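Local coordinates for protein regulator of nonsense transcripts 2 (PDB 4CEK) that takes part in nonsense-mediated mRNA decay as the factor UPF2, which carries three MIF4G domains, the second being this helical repeat domain, at residues N16-L21 with T224-F229; I220-K225 with L257-R262. All blocks are in the same frame, centred on the assembly; numbering follows the deposited sequence.

Contact 1 (N16-L21 with T224-F229); sequences NFYENL and TKFKMF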
loop_
_atom_site.group_PDB
_atom_site.type_symbol
_atom_site.label_atom_id
_atom_site.label_comp_id
_atom_site.label_asym_id
_atom_site.label_seq_id
_atom_site.Cartn_x
_atom_site.Cartn_y
_atom_site.Cartn_z
ATOM N N ASN A 16 -11.611 10.383 -9.276
ATOM C CA ASN A 16 -12.470 10.579 -8.106
ATOM C C ASN A 16 -12.122 9.619 -6.976
ATOM O O ASN A 16 -12.256 9.946 -5.794
ATOM C CB ASN A 16 -13.955 10.432 -8.486
ATOM C CG ASN A 16 -14.453 11.557 -9.400
ATOM O OD1 ASN A 16 -15.120 11.306 -10.405
ATOM N ND2 ASN A 16 -14.132 12.790 -9.055
ATOM N N PHE A 17 -11.674 8.430 -7.335
ATOM C CA PHE A 17 -11.335 7.454 -6.327
ATOM C C PHE A 17 -10.081 7.906 -5.555
ATOM O O PHE A 17 -9.969 7.647 -4.353
ATOM C CB PHE A 17 -11.137 6.072 -6.947
ATOM C CG PHE A 17 -10.961 4.982 -5.931
ATOM C CD1 PHE A 17 -12.055 4.386 -5.349
ATOM C CD2 PHE A 17 -9.692 4.580 -5.533
ATOM C CE1 PHE A 17 -11.900 3.391 -4.399
ATOM C CE2 PHE A 17 -9.534 3.574 -4.605
ATOM C CZ PHE A 17 -10.635 2.985 -4.034
ATOM N N TYR A 18 -9.179 8.620 -6.233
ATOM C CA TYR A 18 -7.878 8.947 -5.666
ATOM C C TYR A 18 -7.805 10.378 -5.188
ATOM O O TYR A 18 -6.999 10.664 -4.338
ATOM C CB TYR A 18 -6.729 8.621 -6.656
ATOM C CG TYR A 18 -6.524 7.134 -6.791
ATOM C CD1 TYR A 18 -5.981 6.405 -5.735
ATOM C CD2 TYR A 18 -6.931 6.441 -7.928
ATOM C CE1 TYR A 18 -5.824 5.037 -5.814
ATOM C CE2 TYR A 18 -6.774 5.056 -8.014
ATOM C CZ TYR A 18 -6.223 4.366 -6.950
ATOM O OH TYR A 18 -6.043 3.006 -6.986
ATOM N N GLU A 19 -8.658 11.261 -5.706
ATOM C CA GLU A 19 -8.585 12.679 -5.399
ATOM C C GLU A 19 -9.800 13.265 -4.691
ATOM O O GLU A 19 -9.672 14.316 -4.073
ATOM C CB GLU A 19 -8.355 13.479 -6.674
ATOM C CG GLU A 19 -7.220 12.947 -7.528
ATOM C CD GLU A 19 -6.638 13.996 -8.452
ATOM O OE1 GLU A 19 -7.277 15.041 -8.669
ATOM O OE2 GLU A 19 -5.523 13.771 -8.971
ATOM N N ASN A 20 -10.971 12.636 -4.793
ATOM C CA ASN A 20 -12.180 13.183 -4.147
ATOM C C ASN A 20 -12.576 12.389 -2.930
ATOM O O ASN A 20 -13.319 11.395 -2.998
ATOM C CB ASN A 20 -13.340 13.306 -5.144
ATOM C CG ASN A 20 -13.103 14.427 -6.138
ATOM O OD1 ASN A 20 -13.218 14.242 -7.349
ATOM N ND2 ASN A 20 -12.706 15.590 -5.623
ATOM N N LEU A 21 -12.041 12.842 -1.806
ATOM C CA LEU A 21 -12.198 12.183 -0.527
ATOM C C LEU A 21 -13.298 12.908 0.236
ATOM O O LEU A 21 -13.582 14.080 -0.037
ATOM C CB LEU A 21 -10.862 12.202 0.250
ATOM C CG LEU A 21 -9.676 11.417 -0.349
ATOM C CD1 LEU A 21 -8.499 11.375 0.609
ATOM C CD2 LEU A 21 -10.113 10.005 -0.705
ATOM N N THR A 224 0.768 5.348 -2.454
ATOM C CA THR A 224 1.522 6.375 -3.166
ATOM C C THR A 224 0.546 7.192 -3.985
ATOM O O THR A 224 0.648 8.452 -4.055
ATOM C CB THR A 224 2.578 5.743 -4.111
ATOM O OG1 THR A 224 3.497 4.959 -3.334
ATOM C CG2 THR A 224 3.364 6.796 -4.888
ATOM N N LYS A 225 -0.393 6.488 -4.635
ATOM C CA LYS A 225 -1.414 7.172 -5.450
ATOM C C LYS A 225 -2.264 8.094 -4.574
ATOM O O LYS A 225 -2.752 9.082 -5.055
ATOM C CB LYS A 225 -2.291 6.177 -6.272
ATOM C CG LYS A 225 -1.573 5.607 -7.519
ATOM C CD LYS A 225 -2.369 4.540 -8.311
ATOM C CE LYS A 225 -2.723 3.314 -7.487
ATOM N NZ LYS A 225 -3.239 2.144 -8.290
ATOM N N PHE A 226 -2.412 7.770 -3.291
ATOM C CA PHE A 226 -3.124 8.637 -2.351
ATOM C C PHE A 226 -2.231 9.703 -1.655
ATOM O O PHE A 226 -2.717 10.454 -0.799
ATOM C CB PHE A 226 -3.835 7.766 -1.301
ATOM C CG PHE A 226 -5.167 7.244 -1.764
ATOM C CD1 PHE A 226 -6.223 8.098 -1.916
ATOM C CD2 PHE A 226 -5.341 5.915 -2.040
ATOM C CE1 PHE A 226 -7.443 7.640 -2.349
ATOM C CE2 PHE A 226 -6.538 5.435 -2.462
ATOM C CZ PHE A 226 -7.601 6.296 -2.614
ATOM N N LYS A 227 -0.946 9.746 -2.020
ATOM C CA LYS A 227 0.043 10.643 -1.424
ATOM C C LYS A 227 0.264 10.377 0.061
ATOM O O LYS A 227 0.646 11.292 0.765
ATOM C CB LYS A 227 -0.341 12.123 -1.617
ATOM C CG LYS A 227 -0.745 12.493 -3.036
ATOM C CD LYS A 227 -1.155 13.960 -3.132
ATOM C CE LYS A 227 -1.832 14.265 -4.474
ATOM N NZ LYS A 227 -2.719 15.472 -4.448
ATOM N N MET A 228 -0.005 9.159 0.543
ATOM C CA MET A 228 0.400 8.774 1.898
ATOM C C MET A 228 1.876 8.391 1.932
ATOM O O MET A 228 2.523 8.619 2.912
ATOM C CB MET A 228 -0.457 7.652 2.432
ATOM C CG MET A 228 -1.924 8.046 2.609
ATOM S SD MET A 228 -2.243 9.421 3.789
ATOM C CE MET A 228 -2.322 10.874 2.738
ATOM N N PHE A 229 2.405 7.803 0.858
ATOM C CA PHE A 229 3.850 7.784 0.586
ATOM C C PHE A 229 4.083 8.897 -0.392
ATOM O O PHE A 229 3.226 9.146 -1.230
ATOM C CB PHE A 229 4.297 6.491 -0.047
ATOM C CG PHE A 229 4.471 5.386 0.928
ATOM C CD1 PHE A 229 5.679 5.196 1.575
ATOM C CD2 PHE A 229 3.425 4.536 1.226
ATOM C CE1 PHE A 229 5.840 4.162 2.482
ATOM C CE2 PHE A 229 3.581 3.508 2.147
ATOM C CZ PHE A 229 4.791 3.317 2.760
#
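With CG of F226 set beside its own backbone N and anti to the carbonyl carbon (chi1 -83°), and CG of Y18 placed the same way (chi1 -72°), the two side chains cross at about a right angle, while F17 turns CG anti to its backbone N. Together they form an aromatic cluster that joins the short N-terminal helix 13-19 to the C-terminal end of helix 210-225 in this all-helical domain. That helix closes in a Schellman motif, K227 taking positive phi just after F226. CD1 of Y18 sits over one face of the F226 ring, toward its rim, 3.5 Å from F226 CE2; the planes, inclined at 50°, make the pair oblique. F17 CE2 reaches F226 CZ at 3.9 Å, and L21 CD2 approaches F226 CE1 at the same distance. F17 CD2 lies over the centre of the Y18 ring, opposite the face met by K225 CD, so the phenol is held between an aromatic neighbour and an aliphatic chain. The K225 chain, bent at chi3, brings NZ within 3.2 Å of Y18 OH, a weak hydrogen bond; the stronger partner of both polar ends is the carboxylate of E222. R174 of helix 169-179 donates to F17 O. That same carbonyl oxygen also lies at the edge of the F226 ring, near its plane, 3.2 Å from CE1.

Contact 2 (I220-K225 with L257-R262); sequences IGELTK and LETCGR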
loop_
_atom_site.group_PDB
_atom_site.type_symbol
_atom_site.label_atom_id
_atom_site.label_comp_id
_atom_site.label_asym_id
_atom_site.label_seq_id
_atom_site.Cartn_x
_atom_site.Cartn_y
_atom_site.Cartn_z
ATOM N N ILE A 220 2.041 -0.378 -0.868
ATOM C CA ILE A 220 2.813 0.853 -1.015
ATOM C C ILE A 220 2.403 1.645 -2.262
ATOM O O ILE A 220 2.326 2.917 -2.264
ATOM C CB ILE A 220 4.332 0.564 -1.046
ATOM C CG1 ILE A 220 4.767 0.063 0.344
ATOM C CG2 ILE A 220 5.071 1.816 -1.456
ATOM C CD1 ILE A 220 6.180 -0.506 0.503
ATOM N N GLY A 221 2.104 0.913 -3.337
ATOM C CA GLY A 221 1.670 1.575 -4.562
ATOM C C GLY A 221 0.367 2.306 -4.400
ATOM O O GLY A 221 0.197 3.412 -4.896
ATOM N N GLU A 222 -0.597 1.669 -3.760
ATOM C CA GLU A 222 -1.931 2.301 -3.571
ATOM C C GLU A 222 -1.828 3.561 -2.682
ATOM O O GLU A 222 -2.341 4.640 -3.004
ATOM C CB GLU A 222 -2.889 1.283 -2.951
ATOM C CG GLU A 222 -3.404 0.232 -3.943
ATOM C CD GLU A 222 -4.026 0.892 -5.178
ATOM O OE1 GLU A 222 -4.688 1.941 -5.039
ATOM O OE2 GLU A 222 -3.813 0.413 -6.309
ATOM N N LEU A 223 -1.047 3.432 -1.625
ATOM C CA LEU A 223 -0.745 4.531 -0.728
ATOM C C LEU A 223 -0.010 5.658 -1.417
ATOM O O LEU A 223 -0.155 6.806 -1.027
ATOM C CB LEU A 223 0.038 4.001 0.493
ATOM C CG LEU A 223 -0.888 3.252 1.476
ATOM C CD1 LEU A 223 -0.121 2.417 2.456
ATOM C CD2 LEU A 223 -1.802 4.248 2.209
ATOM N N THR A 224 0.768 5.348 -2.454
ATOM C CA THR A 224 1.522 6.375 -3.166
ATOM C C THR A 224 0.546 7.192 -3.985
ATOM O O THR A 224 0.648 8.452 -4.055
ATOM C CB THR A 224 2.578 5.743 -4.111
ATOM O OG1 THR A 224 3.497 4.959 -3.334
ATOM C CG2 THR A 224 3.364 6.796 -4.888
ATOM N N LYS A 225 -0.393 6.488 -4.635
ATOM C CA LYS A 225 -1.414 7.172 -5.450
ATOM C C LYS A 225 -2.264 8.094 -4.574
ATOM O O LYS A 225 -2.752 9.082 -5.055
ATOM C CB LYS A 225 -2.291 6.177 -6.272
ATOM C CG LYS A 225 -1.573 5.607 -7.519
ATOM C CD LYS A 225 -2.369 4.540 -8.311
ATOM C CE LYS A 225 -2.723 3.314 -7.487
ATOM N NZ LYS A 225 -3.239 2.144 -8.290
ATOM N N LEU A 257 5.640 -0.871 -10.293
ATOM C CA LEU A 257 5.361 0.024 -11.451
ATOM C C LEU A 257 3.964 -0.181 -12.086
ATOM O O LEU A 257 3.340 0.764 -12.541
ATOM C CB LEU A 257 6.467 -0.084 -12.510
ATOM C CG LEU A 257 7.865 0.388 -12.104
ATOM C CD1 LEU A 257 8.985 -0.184 -13.015
ATOM C CD2 LEU A 257 7.827 1.896 -12.115
ATOM N N GLU A 258 3.457 -1.402 -12.078
ATOM C CA GLU A 258 2.082 -1.650 -12.494
ATOM C C GLU A 258 1.061 -0.943 -11.581
ATOM O O GLU A 258 0.003 -0.513 -12.031
ATOM C CB GLU A 258 1.755 -3.133 -12.460
ATOM C CG GLU A 258 2.304 -4.020 -13.572
ATOM C CD GLU A 258 1.887 -5.478 -13.340
ATOM O OE1 GLU A 258 0.707 -5.687 -12.943
ATOM O OE2 GLU A 258 2.728 -6.402 -13.502
ATOM N N THR A 259 1.383 -0.848 -10.293
ATOM C CA THR A 259 0.472 -0.294 -9.318
ATOM C C THR A 259 0.517 1.234 -9.405
ATOM O O THR A 259 -0.513 1.842 -9.407
ATOM C CB THR A 259 0.790 -0.818 -7.887
ATOM O OG1 THR A 259 0.880 -2.257 -7.883
ATOM C CG2 THR A 259 -0.292 -0.385 -6.875
ATOM N N CYS A 260 1.689 1.868 -9.465
ATOM C CA CYS A 260 1.766 3.357 -9.404
ATOM C C CYS A 260 2.742 4.016 -10.347
ATOM O O CYS A 260 2.920 5.219 -10.261
ATOM C CB CYS A 260 2.118 3.840 -7.994
ATOM S SG CYS A 260 3.802 3.453 -7.393
ATOM N N GLY A 261 3.334 3.269 -11.278
ATOM C CA GLY A 261 4.289 3.825 -12.247
ATOM C C GLY A 261 3.712 4.942 -13.106
ATOM O O GLY A 261 4.401 5.916 -13.404
ATOM N N ARG A 262 2.455 4.834 -13.526
ATOM C CA ARG A 262 1.905 5.897 -14.360
ATOM C C ARG A 262 1.703 7.154 -13.567
ATOM O O ARG A 262 1.969 8.237 -14.076
ATOM C CB ARG A 262 0.600 5.491 -15.036
ATOM C CG ARG A 262 0.816 4.637 -16.270
ATOM C CD ARG A 262 -0.425 3.818 -16.565
ATOM N NE ARG A 262 -0.328 3.117 -17.834
ATOM C CZ ARG A 262 -1.299 2.383 -18.370
ATOM N NH1 ARG A 262 -2.474 2.242 -17.746
ATOM N NH2 ARG A 262 -1.094 1.788 -19.542
#
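T259 opens the contact from helix 247-266: its CG2, anti to the backbone N, comes within 3.6 Å of G221 CA and also touches E222 OE2. A side chain on G221 would run into that methyl, and the missing CB lets the axes of the two short segments approach to 8.2 Å. T259 OG1 turns to T255 O within its own helix. The carbonyl oxygen of T259 accepts a 3.0 Å hydrogen bond from K225 NZ, the donor lying in the carbonyl plane with a C=O...N angle of 148°. Segments 220-225 and 257-262 run nearly parallel, at 17°, as neighbouring helices of the MIF4G domain, a helical repeat fold. K225 NZ also forms a 2.7 Å salt bridge with E222 OE2, met from above the carboxylate plane; Y18 is the second partner of that carboxylate. An alanine in place of K225 would remove the ammonium donor and would probably leave T259 O and the E222 carboxylate less well satisfied. C260 follows, its SG in the crowded position between backbone N and carbonyl carbon (chi1 68°), 4.0 Å from G221 CA. C260 CB rests 3.7 Å from G221 O and packs against K225 CG, while SG meets T224 CB.

Both contacts use the last turn of helix 210-225 and share T224 and K225, of which K225 alone touches the partner segment in both; their centres are about 10 Å apart. Contact 1 lies nearer the surface, where the N-terminal helix 13-19 is joined by aromatic rings; contact 2 is buried, and there close helix packing relies on glycine, threonine and cysteine. One polar chain, Y18-E222-K225-T259 O, runs across both contacts: Y18 OH of contact 1 probably hydrogen-bonds to E222 OE1 of contact 2 at 2.6 Å, so a single carboxylate serves the phenol and the lysine. The backbone continues the link, M228 N probably bonding to L223 O, while the F229 ring folds back on L223.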